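Local atomic coordinates of Sodium/calcium exchanger membrane region domain-containing protein (Archaeoglobus fulgidus, PDB entry 4KPP), a protein that probably exchanges protons for calcium ions across the membrane, as a helical transporter of the sodium/calcium exchanger family. Residues A[49-60]-A[205-216]. Sequence-based numbering, arbitrary orientation.
Sequences LISWAAETAEMD and RRLSVVVLFLFA
The Asp60 carboxylate is placed beside Arg205 and Arg206 by CG lying roughly trans to the backbone N (chi1 -155°), while the Arg205 chain bends at chi3 (69°) to bring NE to Asp60 OD2 at 2.7 Å. Arg206 instead stays extended and grips the same carboxylate side-on, NE to Asp60 OD2 and NH2 to Asp60 OD1 (3.1 Å). The two NE groups reach OD2 from opposite faces of the carboxylate plane; an acid suits this place because its two oxygens can accept from both long arginines. Replacing Asp60 by an alanine removes the carboxylate, and both guanidinium groups would probably lose their shared countercharge and be freer to turn.

Farther along, Thr56 returns its OG1 to Trp52 O (2.9 Å), which satisfies the hydroxyl within its own helix and lets CG2 pack on Val209 CG1 at 3.7 Å. Ala53, small enough for a close approach, sets its CB over the centre of the Phe213 ring, a CH-pi contact 3.8 Å from the centroid. Ile50 CG2 meets that ring at its edge, and Ile50 CG1 touches Ala216 CB at 3.5 Å. The axes of segments 49-60 and 205-216 come within 8.7 Å and run roughly antiparallel (149°), an apolar helix pair joining predicted transmembrane helices of the two exchanger-family regions, away from the calcium site.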
loop_
_atom_site.group_PDB
_atom_site.type_symbol
_atom_site.label_atom_id
_atom_site.label_comp_id
_atom_site.label_asym_id
_atom_site.label_seq_id
_atom_site.Cartn_x
_atom_site.Cartn_y
_atom_site.Cartn_z
ATOM N N LEU A 49 -8.942 -8.329 9.887
ATOM C CA LEU A 49 -8.583 -9.535 10.625
ATOM C C LEU A 49 -7.077 -9.745 10.577
ATOM O O LEU A 49 -6.445 -10.008 11.602
ATOM C CB LEU A 49 -9.307 -10.758 10.055
ATOM C CG LEU A 49 -10.836 -10.725 10.136
ATOM C CD1 LEU A 49 -11.455 -11.864 9.331
ATOM C CD2 LEU A 49 -11.309 -10.766 11.586
ATOM N N ILE A 50 -6.513 -9.616 9.377
ATOM C CA ILE A 50 -5.076 -9.750 9.176
ATOM C C ILE A 50 -4.307 -8.716 9.993
ATOM O O ILE A 50 -3.311 -9.041 10.632
ATOM C CB ILE A 50 -4.705 -9.637 7.680
ATOM C CG1 ILE A 50 -5.075 -10.930 6.953
ATOM C CG2 ILE A 50 -3.220 -9.361 7.510
ATOM C CD1 ILE A 50 -4.840 -10.892 5.465
ATOM N N SER A 51 -4.788 -7.478 9.994
ATOM C CA SER A 51 -4.136 -6.421 10.756
ATOM C C SER A 51 -4.205 -6.695 12.255
ATOM O O SER A 51 -3.221 -6.505 12.969
ATOM C CB SER A 51 -4.744 -5.059 10.426
ATOM O OG SER A 51 -4.428 -4.689 9.097
ATOM N N TRP A 52 -5.369 -7.143 12.719
ATOM C CA TRP A 52 -5.546 -7.541 14.113
ATOM C C TRP A 52 -4.590 -8.665 14.473
ATOM O O TRP A 52 -4.019 -8.681 15.565
ATOM C CB TRP A 52 -6.985 -7.995 14.366
ATOM C CG TRP A 52 -7.970 -6.875 14.415
ATOM C CD1 TRP A 52 -7.690 -5.542 14.487
ATOM C CD2 TRP A 52 -9.398 -6.986 14.397
ATOM N NE1 TRP A 52 -8.855 -4.815 14.515
ATOM C CE2 TRP A 52 -9.918 -5.677 14.462
ATOM C CE3 TRP A 52 -10.288 -8.062 14.333
ATOM C CZ2 TRP A 52 -11.286 -5.417 14.464
ATOM C CZ3 TRP A 52 -11.647 -7.800 14.336
ATOM C CH2 TRP A 52 -12.132 -6.490 14.402
ATOM N N ALA A 53 -4.421 -9.603 13.546
ATOM C CA ALA A 53 -3.523 -10.736 13.742
ATOM C C ALA A 53 -2.056 -10.311 13.767
ATOM O O ALA A 53 -1.272 -10.801 14.579
ATOM C CB ALA A 53 -3.748 -11.775 12.655
ATOM N N ALA A 54 -1.691 -9.401 12.869
ATOM C CA ALA A 54 -0.313 -8.931 12.757
ATOM C C ALA A 54 0.100 -8.100 13.964
ATOM O O ALA A 54 1.254 -8.127 14.379
ATOM C CB ALA A 54 -0.129 -8.132 11.477
ATOM N N GLU A 55 -0.852 -7.360 14.523
ATOM C CA GLU A 55 -0.584 -6.489 15.662
ATOM C C GLU A 55 -0.415 -7.281 16.954
ATOM O O GLU A 55 0.324 -6.873 17.849
ATOM C CB GLU A 55 -1.695 -5.448 15.814
ATOM C CG GLU A 55 -1.661 -4.358 14.756
ATOM C CD GLU A 55 -2.914 -3.504 14.749
ATOM O OE1 GLU A 55 -3.956 -3.964 15.266
ATOM O OE2 GLU A 55 -2.857 -2.373 14.223
ATOM N N THR A 56 -1.108 -8.410 17.044
ATOM C CA THR A 56 -0.977 -9.297 18.189
ATOM C C THR A 56 0.376 -9.993 18.147
ATOM O O THR A 56 1.074 -10.088 19.160
ATOM C CB THR A 56 -2.086 -10.357 18.194
ATOM O OG1 THR A 56 -3.360 -9.708 18.171
ATOM C CG2 THR A 56 -1.989 -11.231 19.431
ATOM N N ALA A 57 0.742 -10.472 16.961
ATOM C CA ALA A 57 2.030 -11.121 16.748
ATOM C C ALA A 57 3.179 -10.150 16.993
ATOM O O ALA A 57 4.258 -10.547 17.443
ATOM C CB ALA A 57 2.108 -11.700 15.336
ATOM N N GLU A 58 2.945 -8.875 16.694
ATOM C CA GLU A 58 3.963 -7.847 16.884
ATOM C C GLU A 58 4.195 -7.563 18.366
ATOM O O GLU A 58 5.328 -7.350 18.797
ATOM C CB GLU A 58 3.577 -6.558 16.154
ATOM C CG GLU A 58 4.640 -5.471 16.219
ATOM C CD GLU A 58 4.213 -4.192 15.527
ATOM O OE1 GLU A 58 3.041 -4.108 15.105
ATOM O OE2 GLU A 58 5.049 -3.271 15.405
ATOM N N MET A 59 3.115 -7.561 19.141
ATOM C CA MET A 59 3.208 -7.362 20.581
ATOM C C MET A 59 3.823 -8.597 21.234
ATOM O O MET A 59 4.570 -8.498 22.209
ATOM C CB MET A 59 1.822 -7.089 21.169
ATOM C CG MET A 59 1.820 -6.781 22.659
ATOM S SD MET A 59 2.693 -5.251 23.065
ATOM C CE MET A 59 2.400 -5.147 24.829
ATOM N N ASP A 60 3.502 -9.758 20.673
ATOM C CA ASP A 60 3.978 -11.042 21.174
ATOM C C ASP A 60 5.483 -11.185 20.951
ATOM O O ASP A 60 6.258 -11.244 21.905
ATOM C CB ASP A 60 3.230 -12.172 20.462
ATOM C CG ASP A 60 3.184 -13.453 21.270
ATOM O OD1 ASP A 60 4.085 -13.683 22.105
ATOM O OD2 ASP A 60 2.238 -14.238 21.062
ATOM N N ARG A 205 -3.339 -17.945 22.401
ATOM C CA ARG A 205 -3.152 -16.683 21.691
ATOM C C ARG A 205 -2.563 -16.901 20.302
ATOM O O ARG A 205 -3.084 -16.387 19.314
ATOM C CB ARG A 205 -2.244 -15.734 22.479
ATOM C CG ARG A 205 -1.819 -14.515 21.672
ATOM C CD ARG A 205 -1.022 -13.512 22.488
ATOM N NE ARG A 205 0.297 -14.012 22.861
ATOM C CZ ARG A 205 0.665 -14.294 24.107
ATOM N NH1 ARG A 205 -0.188 -14.121 25.107
ATOM N NH2 ARG A 205 1.888 -14.740 24.354
ATOM N N ARG A 206 -1.480 -17.666 20.233
ATOM C CA ARG A 206 -0.780 -17.876 18.972
ATOM C C ARG A 206 -1.567 -18.756 17.999
ATOM O O ARG A 206 -1.551 -18.517 16.793
ATOM C CB ARG A 206 0.629 -18.421 19.215
ATOM C CG ARG A 206 1.535 -17.429 19.937
ATOM C CD ARG A 206 2.968 -17.926 20.046
ATOM N NE ARG A 206 3.823 -16.967 20.745
ATOM C CZ ARG A 206 5.051 -17.234 21.179
ATOM N NH1 ARG A 206 5.576 -18.438 20.991
ATOM N NH2 ARG A 206 5.753 -16.301 21.806
ATOM N N LEU A 207 -2.261 -19.760 18.527
ATOM C CA LEU A 207 -3.147 -20.589 17.712
ATOM C C LEU A 207 -4.227 -19.735 17.071
ATOM O O LEU A 207 -4.577 -19.924 15.904
ATOM C CB LEU A 207 -3.809 -21.675 18.561
ATOM C CG LEU A 207 -3.048 -22.984 18.764
ATOM C CD1 LEU A 207 -3.760 -23.863 19.781
ATOM C CD2 LEU A 207 -2.884 -23.711 17.441
ATOM N N SER A 208 -4.748 -18.794 17.852
ATOM C CA SER A 208 -5.846 -17.944 17.417
ATOM C C SER A 208 -5.458 -17.046 16.249
ATOM O O SER A 208 -6.176 -16.979 15.255
ATOM C CB SER A 208 -6.372 -17.106 18.586
ATOM O OG SER A 208 -7.046 -17.922 19.529
ATOM N N VAL A 209 -4.323 -16.362 16.361
ATOM C CA VAL A 209 -3.915 -15.441 15.306
ATOM C C VAL A 209 -3.429 -16.192 14.070
ATOM O O VAL A 209 -3.447 -15.653 12.964
ATOM C CB VAL A 209 -2.859 -14.423 15.780
ATOM C CG1 VAL A 209 -3.173 -13.953 17.186
ATOM C CG2 VAL A 209 -1.477 -15.021 15.722
ATOM N N VAL A 210 -3.002 -17.437 14.263
ATOM C CA VAL A 210 -2.663 -18.303 13.140
ATOM C C VAL A 210 -3.941 -18.675 12.392
ATOM O O VAL A 210 -3.995 -18.598 11.164
ATOM C CB VAL A 210 -1.898 -19.572 13.587
ATOM C CG1 VAL A 210 -1.966 -20.653 12.514
ATOM C CG2 VAL A 210 -0.447 -19.233 13.907
ATOM N N VAL A 211 -4.969 -19.066 13.142
ATOM C CA VAL A 211 -6.285 -19.331 12.563
ATOM C C VAL A 211 -6.815 -18.094 11.838
ATOM O O VAL A 211 -7.308 -18.189 10.712
ATOM C CB VAL A 211 -7.299 -19.787 13.636
ATOM C CG1 VAL A 211 -8.720 -19.753 13.086
ATOM C CG2 VAL A 211 -6.949 -21.185 14.148
ATOM N N LEU A 212 -6.694 -16.936 12.481
ATOM C CA LEU A 212 -7.121 -15.670 11.883
ATOM C C LEU A 212 -6.397 -15.382 10.571
ATOM O O LEU A 212 -7.033 -15.099 9.558
ATOM C CB LEU A 212 -6.908 -14.511 12.857
ATOM C CG LEU A 212 -8.048 -14.229 13.834
ATOM C CD1 LEU A 212 -7.690 -13.067 14.747
ATOM C CD2 LEU A 212 -9.330 -13.939 13.074
ATOM N N PHE A 213 -5.069 -15.454 10.606
ATOM C CA PHE A 213 -4.239 -15.293 9.417
ATOM C C PHE A 213 -4.652 -16.245 8.295
ATOM O O PHE A 213 -4.833 -15.825 7.149
ATOM C CB PHE A 213 -2.770 -15.535 9.765
ATOM C CG PHE A 213 -1.967 -14.278 9.936
ATOM C CD1 PHE A 213 -2.156 -13.198 9.090
ATOM C CD2 PHE A 213 -1.017 -14.180 10.942
ATOM C CE1 PHE A 213 -1.415 -12.042 9.244
ATOM C CE2 PHE A 213 -0.272 -13.026 11.101
ATOM C CZ PHE A 213 -0.471 -11.954 10.251
ATOM N N LEU A 214 -4.794 -17.524 8.627
ATOM C CA LEU A 214 -5.136 -18.528 7.626
ATOM C C LEU A 214 -6.535 -18.308 7.069
ATOM O O LEU A 214 -6.753 -18.434 5.865
ATOM C CB LEU A 214 -5.008 -19.946 8.195
ATOM C CG LEU A 214 -3.589 -20.433 8.493
ATOM C CD1 LEU A 214 -3.621 -21.818 9.115
ATOM C CD2 LEU A 214 -2.737 -20.424 7.232
ATOM N N PHE A 215 -7.478 -17.972 7.946
ATOM C CA PHE A 215 -8.857 -17.768 7.527
ATOM C C PHE A 215 -8.999 -16.529 6.658
ATOM O O PHE A 215 -9.673 -16.555 5.632
ATOM C CB PHE A 215 -9.795 -17.668 8.730
ATOM C CG PHE A 215 -11.177 -17.197 8.373
ATOM C CD1 PHE A 215 -12.049 -18.026 7.684
ATOM C CD2 PHE A 215 -11.601 -15.925 8.718
ATOM C CE1 PHE A 215 -13.319 -17.593 7.347
ATOM C CE2 PHE A 215 -12.870 -15.486 8.383
ATOM C CZ PHE A 215 -13.728 -16.321 7.698
ATOM N N ALA A 216 -8.358 -15.442 7.076
ATOM C CA ALA A 216 -8.418 -14.191 6.330
ATOM C C ALA A 216 -7.664 -14.310 5.010
ATOM O O ALA A 216 -8.130 -13.830 3.975
ATOM C CB ALA A 216 -7.867 -13.053 7.162
#